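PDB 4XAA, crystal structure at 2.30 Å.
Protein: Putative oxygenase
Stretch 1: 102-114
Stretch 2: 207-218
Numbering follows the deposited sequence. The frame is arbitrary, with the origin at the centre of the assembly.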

ATOM      1  N   GLY A 102      -7.705 -18.269   2.017  1.00 45.59           N
ATOM      2  CA  GLY A 102      -7.989 -18.812   3.338  1.00 36.18           C
ATOM      3  C   GLY A 102      -8.361 -17.669   4.245  1.00 39.18           C
ATOM      4  O   GLY A 102      -8.347 -16.525   3.818  1.00 42.15           O
ATOM      5  N   PRO A 103      -8.684 -17.963   5.508  1.00 40.49           N
ATOM      6  CA  PRO A 103      -9.071 -16.896   6.432  1.00 37.57           C
ATOM      7  C   PRO A 103      -7.892 -15.988   6.797  1.00 39.85           C
ATOM      8  O   PRO A 103      -6.751 -16.426   6.885  1.00 40.22           O
ATOM      9  CB  PRO A 103      -9.569 -17.666   7.647  1.00 40.01           C
ATOM     10  CG  PRO A 103      -8.727 -18.905   7.634  1.00 43.03           C
ATOM     11  CD  PRO A 103      -8.637 -19.275   6.171  1.00 38.18           C
ATOM     12  N   VAL A 104      -8.181 -14.711   7.002  1.00 41.49           N
ATOM     13  CA  VAL A 104      -7.161 -13.736   7.328  1.00 41.51           C
ATOM     14  C   VAL A 104      -7.645 -12.804   8.429  1.00 43.00           C
ATOM     15  O   VAL A 104      -8.848 -12.645   8.641  1.00 42.65           O
ATOM     16  CB  VAL A 104      -6.749 -12.887   6.091  1.00 43.09           C
ATOM     17  CG1 VAL A 104      -6.060 -13.753   5.041  1.00 38.47           C
ATOM     18  CG2 VAL A 104      -7.950 -12.177   5.490  1.00 39.65           C
ATOM     19  N   VAL A 105      -6.690 -12.208   9.133  1.00 37.75           N
ATOM     20  CA  VAL A 105      -6.972 -11.182  10.121  1.00 42.91           C
ATOM     21  C   VAL A 105      -6.054  -9.992   9.840  1.00 43.44           C
ATOM     22  O   VAL A 105      -4.891 -10.179   9.494  1.00 44.16           O
ATOM     23  CB  VAL A 105      -6.775 -11.716  11.562  1.00 43.21           C
ATOM     24  CG1 VAL A 105      -6.834 -10.596  12.560  1.00 47.99           C
ATOM     25  CG2 VAL A 105      -7.840 -12.758  11.898  1.00 41.11           C
ATOM     26  N   PRO A 106      -6.586  -8.761   9.943  1.00 45.71           N
ATOM     27  CA  PRO A 106      -5.740  -7.582   9.722  1.00 40.58           C
ATOM     28  C   PRO A 106      -4.642  -7.479  10.784  1.00 44.49           C
ATOM     29  O   PRO A 106      -4.916  -7.757  11.946  1.00 47.46           O
ATOM     30  CB  PRO A 106      -6.728  -6.418   9.837  1.00 37.50           C
ATOM     31  CG  PRO A 106      -7.829  -6.956  10.722  1.00 42.84           C
ATOM     32  CD  PRO A 106      -7.968  -8.388  10.301  1.00 41.32           C
ATOM     33  N   THR A 107      -3.429  -7.093  10.403  1.00 40.47           N
ATOM     34  CA  THR A 107      -2.343  -7.058  11.365  1.00 43.84           C
ATOM     35  C   THR A 107      -1.679  -5.689  11.466  1.00 43.05           C
ATOM     36  O   THR A 107      -0.846  -5.468  12.338  1.00 48.36           O
ATOM     37  CB  THR A 107      -1.278  -8.113  11.027  1.00 46.21           C
ATOM     38  OG1 THR A 107      -0.896  -7.978   9.657  1.00 45.55           O
ATOM     39  CG2 THR A 107      -1.835  -9.518  11.243  1.00 45.66           C
ATOM     40  N   ALA A 108      -2.061  -4.773  10.586  1.00 42.75           N
ATOM     41  CA  ALA A 108      -1.437  -3.453  10.525  1.00 41.34           C
ATOM     42  C   ALA A 108      -2.169  -2.553   9.543  1.00 40.03           C
ATOM     43  O   ALA A 108      -2.629  -2.988   8.491  1.00 40.80           O
ATOM     44  CB  ALA A 108       0.047  -3.559  10.131  1.00 28.58           C
ATOM     45  N   TYR A 109      -2.248  -1.284   9.898  1.00 42.70           N
ATOM     46  CA  TYR A 109      -2.957  -0.297   9.116  1.00 39.58           C
ATOM     47  C   TYR A 109      -2.065   0.909   8.963  1.00 35.12           C
ATOM     48  O   TYR A 109      -1.561   1.431   9.954  1.00 37.45           O
ATOM     49  CB  TYR A 109      -4.261   0.128   9.801  1.00 39.74           C
ATOM     50  CG  TYR A 109      -5.209  -0.980  10.210  1.00 39.83           C
ATOM     51  CD1 TYR A 109      -4.943  -1.777  11.314  1.00 38.65           C
ATOM     52  CD2 TYR A 109      -6.399  -1.191   9.523  1.00 37.02           C
ATOM     53  CE1 TYR A 109      -5.810  -2.778  11.707  1.00 40.13           C
ATOM     54  CE2 TYR A 109      -7.286  -2.186   9.913  1.00 37.84           C
ATOM     55  CZ  TYR A 109      -6.991  -2.979  11.009  1.00 43.77           C
ATOM     56  OH  TYR A 109      -7.860  -3.970  11.416  1.00 37.32           O
ATOM     57  N   ALA A 110      -1.892   1.387   7.742  1.00 35.08           N
ATOM     58  CA  ALA A 110      -1.074   2.568   7.551  1.00 38.97           C
ATOM     59  C   ALA A 110      -1.596   3.439   6.434  1.00 38.06           C
ATOM     60  O   ALA A 110      -2.185   2.960   5.462  1.00 40.02           O
ATOM     61  CB  ALA A 110       0.404   2.175   7.276  1.00 35.22           C
ATOM     62  N   LEU A 111      -1.371   4.733   6.583  1.00 39.12           N
ATOM     63  CA  LEU A 111      -1.528   5.652   5.476  1.00 39.49           C
ATOM     64  C   LEU A 111      -0.139   6.015   4.951  1.00 44.19           C
ATOM     65  O   LEU A 111       0.673   6.606   5.668  1.00 41.19           O
ATOM     66  CB  LEU A 111      -2.293   6.897   5.914  1.00 39.63           C
ATOM     67  CG  LEU A 111      -2.575   8.016   4.914  1.00 38.39           C
ATOM     68  CD1 LEU A 111      -3.566   7.601   3.835  1.00 38.88           C
ATOM     69  CD2 LEU A 111      -3.068   9.253   5.642  1.00 42.68           C
ATOM     70  N   VAL A 112       0.144   5.625   3.711  1.00 41.65           N
ATOM     71  CA  VAL A 112       1.365   6.058   3.059  1.00 48.69           C
ATOM     72  C   VAL A 112       1.023   7.133   2.023  1.00 50.15           C
ATOM     73  O   VAL A 112      -0.095   7.177   1.472  1.00 39.83           O
ATOM     74  CB  VAL A 112       2.113   4.885   2.426  1.00 48.45           C
ATOM     75  CG1 VAL A 112       2.024   3.676   3.347  1.00 43.71           C
ATOM     76  CG2 VAL A 112       1.541   4.556   1.075  1.00 48.26           C
ATOM     77  N   LEU A 113       1.996   8.016   1.803  1.00 45.03           N
ATOM     78  CA  LEU A 113       1.754   9.318   1.195  1.00 44.53           C
ATOM     79  C   LEU A 113       2.886   9.770   0.332  1.00 45.17           C
ATOM     80  O   LEU A 113       4.051   9.672   0.737  1.00 43.95           O
ATOM     81  CB  LEU A 113       1.569  10.399   2.260  1.00 48.80           C
ATOM     82  CG  LEU A 113       0.699  10.070   3.449  1.00 46.09           C
ATOM     83  CD1 LEU A 113       0.960  11.060   4.514  1.00 43.85           C
ATOM     84  CD2 LEU A 113      -0.721  10.156   2.961  1.00 51.37           C
ATOM     85  N   LYS A 114       2.531  10.316  -0.828  1.00 43.88           N
ATOM     86  CA  LYS A 114       3.448  11.101  -1.634  1.00 45.45           C
ATOM     87  C   LYS A 114       2.963  12.542  -1.662  1.00 45.61           C
ATOM     88  O   LYS A 114       1.982  12.833  -2.337  1.00 45.47           O
ATOM     89  CB  LYS A 114       3.535  10.554  -3.056  1.00 46.05           C
ATOM     90  CG  LYS A 114       3.883   9.080  -3.162  1.00 46.66           C
ATOM     91  CD  LYS A 114       5.322   8.789  -2.732  1.00 51.85           C
ATOM     92  CE  LYS A 114       5.617   7.293  -2.863  1.00 50.73           C
ATOM     93  NZ  LYS A 114       7.068   7.019  -2.995  1.00 50.07           N
TER
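Stretch 2 (207-218) RRTIVIEYADPA

Stretch 2 is a β-strand from R207 to A215, followed by a loop through A218. It lies beside strand 105-114 and runs antiparallel to it. The N-to-C directions differ by 140°, so the pair is twisted, and the axes approach to 4.4 Å. Together the stretches bury 1055 Å².

Backbone hydrogen bonds tie the edges together. At one end, K114 N donates to R207 O at 2.7 Å, and R207 N to K114 O at 3.0 Å. Paired bonds recur at V112 with T209, A110 with V211, and V105 with A215. The register shifts between the last two pairs. T107 N donates to E213 O at 2.6 Å, while E213 N donates to A108 O at 2.8 Å. T107 thus adds one residue to stretch 1, and its CB points sideways. Its OG1 donates to E213 OE2 at 3.0 Å.

Apart from T107, side chains alternate between two faces. On one lie P106, Y109, L111 and L113, with R208, I210, I212 and Y214. I212 CD1 meets Y109 CD2 at 3.6 Å. I212 CG2 lies 3.9 Å from Y109 CD2 and 4.2 Å from P106 CB. I212 thus packs against both P106 and the Y109 ring, which also touch each other directly: Y109 OH lies 3.1 Å from P106 CB. The Y214 ring packs beside P106, CE1 to CB at 3.9 Å, and Y214 CB lies 3.9 Å from V104 CB. L111 CD1 reaches across to I210 CG1 at 4.0 Å.

On the other face, small A110 and A108 leave low ground beside V211 and E213. V112 is the bulkier neighbour; its CG1 touches V211 CG2 at 3.9 Å, and its CG2 lies 3.8 Å from T209 CB. From its sideways position, T107 rests CG2 against A215 CB at 3.8 Å. Past the strand, P217 CG packs on V105 CG2 at 4.1 Å.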

ATOM      1  N   ARG A 207      -0.173  11.356  -3.883  1.00 49.59           N
ATOM      2  CA  ARG A 207      -0.558   9.965  -3.952  1.00 51.22           C
ATOM      3  C   ARG A 207      -0.837   9.513  -2.515  1.00 53.55           C
ATOM      4  O   ARG A 207       0.058   9.499  -1.676  1.00 48.13           O
ATOM      5  CB  ARG A 207       0.506   9.090  -4.616  1.00 50.43           C
ATOM      6  CG  ARG A 207       0.024   7.635  -4.739  1.00 56.01           C
ATOM      7  CD  ARG A 207       1.125   6.634  -5.051  1.00 55.49           C
ATOM      8  NE  ARG A 207       0.634   5.260  -4.911  1.00 60.77           N
ATOM      9  CZ  ARG A 207       1.282   4.288  -4.267  1.00 60.30           C
ATOM     10  NH1 ARG A 207       2.460   4.533  -3.705  1.00 55.17           N
ATOM     11  NH2 ARG A 207       0.758   3.065  -4.191  1.00 58.93           N
ATOM     12  N   ARG A 208      -2.093   9.179  -2.236  1.00 50.60           N
ATOM     13  CA  ARG A 208      -2.487   8.741  -0.916  1.00 44.90           C
ATOM     14  C   ARG A 208      -3.020   7.325  -0.987  1.00 46.90           C
ATOM     15  O   ARG A 208      -3.857   7.012  -1.823  1.00 46.33           O
ATOM     16  CB  ARG A 208      -3.546   9.665  -0.324  1.00 47.93           C
ATOM     17  CG  ARG A 208      -3.247  11.152  -0.438  1.00 50.13           C
ATOM     18  CD  ARG A 208      -4.381  11.926   0.189  1.00 55.79           C
ATOM     19  NE  ARG A 208      -4.523  13.300  -0.279  1.00 56.28           N
ATOM     20  CZ  ARG A 208      -5.079  13.643  -1.435  1.00 55.30           C
ATOM     21  NH1 ARG A 208      -5.504  12.710  -2.268  1.00 54.45           N
ATOM     22  NH2 ARG A 208      -5.190  14.923  -1.763  1.00 60.62           N
ATOM     23  N   THR A 209      -2.539   6.477  -0.089  1.00 43.65           N
ATOM     24  CA  THR A 209      -2.875   5.067  -0.095  1.00 42.09           C
ATOM     25  C   THR A 209      -3.105   4.600   1.335  1.00 40.53           C
ATOM     26  O   THR A 209      -2.373   4.987   2.239  1.00 40.20           O
ATOM     27  CB  THR A 209      -1.744   4.240  -0.760  1.00 41.63           C
ATOM     28  OG1 THR A 209      -1.601   4.651  -2.122  1.00 48.87           O
ATOM     29  CG2 THR A 209      -2.038   2.760  -0.732  1.00 41.60           C
ATOM     30  N   ILE A 210      -4.137   3.794   1.544  1.00 38.78           N
ATOM     31  CA  ILE A 210      -4.311   3.093   2.810  1.00 39.07           C
ATOM     32  C   ILE A 210      -3.837   1.654   2.643  1.00 37.25           C
ATOM     33  O   ILE A 210      -4.430   0.893   1.890  1.00 40.68           O
ATOM     34  CB  ILE A 210      -5.793   3.118   3.293  1.00 36.78           C
ATOM     35  CG1 ILE A 210      -6.202   4.538   3.673  1.00 40.36           C
ATOM     36  CG2 ILE A 210      -6.007   2.196   4.477  1.00 33.72           C
ATOM     37  CD1 ILE A 210      -7.667   4.681   3.951  1.00 39.22           C
ATOM     38  N   VAL A 211      -2.755   1.298   3.326  1.00 36.86           N
ATOM     39  CA  VAL A 211      -2.228  -0.068   3.306  1.00 34.98           C
ATOM     40  C   VAL A 211      -2.624  -0.831   4.578  1.00 41.06           C
ATOM     41  O   VAL A 211      -2.320  -0.407   5.712  1.00 37.02           O
ATOM     42  CB  VAL A 211      -0.681  -0.094   3.178  1.00 32.70           C
ATOM     43  CG1 VAL A 211      -0.173  -1.514   2.960  1.00 34.27           C
ATOM     44  CG2 VAL A 211      -0.226   0.800   2.058  1.00 34.75           C
ATOM     45  N   ILE A 212      -3.303  -1.953   4.380  1.00 36.31           N
ATOM     46  CA  ILE A 212      -3.719  -2.809   5.475  1.00 36.50           C
ATOM     47  C   ILE A 212      -3.094  -4.176   5.250  1.00 35.00           C
ATOM     48  O   ILE A 212      -3.137  -4.724   4.154  1.00 36.54           O
ATOM     49  CB  ILE A 212      -5.283  -2.899   5.580  1.00 36.71           C
ATOM     50  CG1 ILE A 212      -5.896  -1.509   5.751  1.00 35.71           C
ATOM     51  CG2 ILE A 212      -5.727  -3.778   6.736  1.00 33.55           C
ATOM     52  CD1 ILE A 212      -7.399  -1.532   6.043  1.00 35.76           C
ATOM     53  N   GLU A 213      -2.469  -4.725   6.274  1.00 37.60           N
ATOM     54  CA  GLU A 213      -1.887  -6.045   6.111  1.00 41.89           C
ATOM     55  C   GLU A 213      -2.817  -7.115   6.662  1.00 39.30           C
ATOM     56  O   GLU A 213      -3.295  -6.994   7.781  1.00 35.69           O
ATOM     57  CB  GLU A 213      -0.532  -6.114   6.795  1.00 39.48           C
ATOM     58  CG  GLU A 213       0.128  -7.467   6.695  1.00 44.03           C
ATOM     59  CD  GLU A 213       1.520  -7.462   7.291  1.00 50.08           C
ATOM     60  OE1 GLU A 213       2.390  -6.734   6.760  1.00 56.56           O
ATOM     61  OE2 GLU A 213       1.740  -8.173   8.293  1.00 51.46           O
ATOM     62  N   TYR A 214      -3.081  -8.144   5.861  1.00 36.68           N
ATOM     63  CA  TYR A 214      -3.920  -9.256   6.287  1.00 38.12           C
ATOM     64  C   TYR A 214      -3.124 -10.535   6.295  1.00 40.79           C
ATOM     65  O   TYR A 214      -2.346 -10.793   5.370  1.00 39.97           O
ATOM     66  CB  TYR A 214      -5.148  -9.431   5.379  1.00 38.66           C
ATOM     67  CG  TYR A 214      -6.077  -8.244   5.372  1.00 39.05           C
ATOM     68  CD1 TYR A 214      -7.195  -8.190   6.217  1.00 39.44           C
ATOM     69  CD2 TYR A 214      -5.835  -7.171   4.529  1.00 39.78           C
ATOM     70  CE1 TYR A 214      -8.039  -7.090   6.199  1.00 37.61           C
ATOM     71  CE2 TYR A 214      -6.659  -6.079   4.509  1.00 36.09           C
ATOM     72  CZ  TYR A 214      -7.754  -6.041   5.337  1.00 38.76           C
ATOM     73  OH  TYR A 214      -8.547  -4.929   5.292  1.00 45.07           O
ATOM     74  N   ALA A 215      -3.356 -11.359   7.315  1.00 38.92           N
ATOM     75  CA  ALA A 215      -2.520 -12.530   7.525  1.00 39.60           C
ATOM     76  C   ALA A 215      -3.298 -13.777   7.875  1.00 37.00           C
ATOM     77  O   ALA A 215      -4.269 -13.720   8.613  1.00 39.23           O
ATOM     78  CB  ALA A 215      -1.493 -12.244   8.628  1.00 34.95           C
ATOM     79  N   ASP A 216      -2.852 -14.904   7.331  1.00 38.48           N
ATOM     80  CA  ASP A 216      -3.196 -16.204   7.868  1.00 37.93           C
ATOM     81  C   ASP A 216      -2.960 -16.126   9.371  1.00 38.83           C
ATOM     82  O   ASP A 216      -1.845 -15.839   9.787  1.00 42.35           O
ATOM     83  CB  ASP A 216      -2.334 -17.297   7.229  1.00 36.24           C
ATOM     84  CG  ASP A 216      -2.683 -18.700   7.723  1.00 40.67           C
ATOM     85  OD1 ASP A 216      -3.345 -18.853   8.767  1.00 43.67           O
ATOM     86  OD2 ASP A 216      -2.283 -19.672   7.059  1.00 49.80           O
ATOM     87  N   PRO A 217      -4.001 -16.381  10.180  1.00 38.59           N
ATOM     88  CA  PRO A 217      -3.908 -16.278  11.649  1.00 41.56           C
ATOM     89  C   PRO A 217      -2.868 -17.224  12.251  1.00 37.00           C
ATOM     90  O   PRO A 217      -2.371 -16.941  13.322  1.00 39.82           O
ATOM     91  CB  PRO A 217      -5.329 -16.638  12.130  1.00 38.68           C
ATOM     92  CG  PRO A 217      -6.196 -16.413  10.947  1.00 36.85           C
ATOM     93  CD  PRO A 217      -5.363 -16.730   9.739  1.00 36.00           C
ATOM     94  N   ALA A 218      -2.523 -18.307  11.559  1.00 42.26           N
ATOM     95  CA  ALA A 218      -1.480 -19.218  12.039  1.00 39.25           C
ATOM     96  C   ALA A 218      -0.069 -18.690  11.767  1.00 39.34           C
ATOM     97  O   ALA A 218       0.908 -19.262  12.231  1.00 44.11           O
ATOM     98  CB  ALA A 218      -1.651 -20.587  11.412  1.00 40.93           C
TER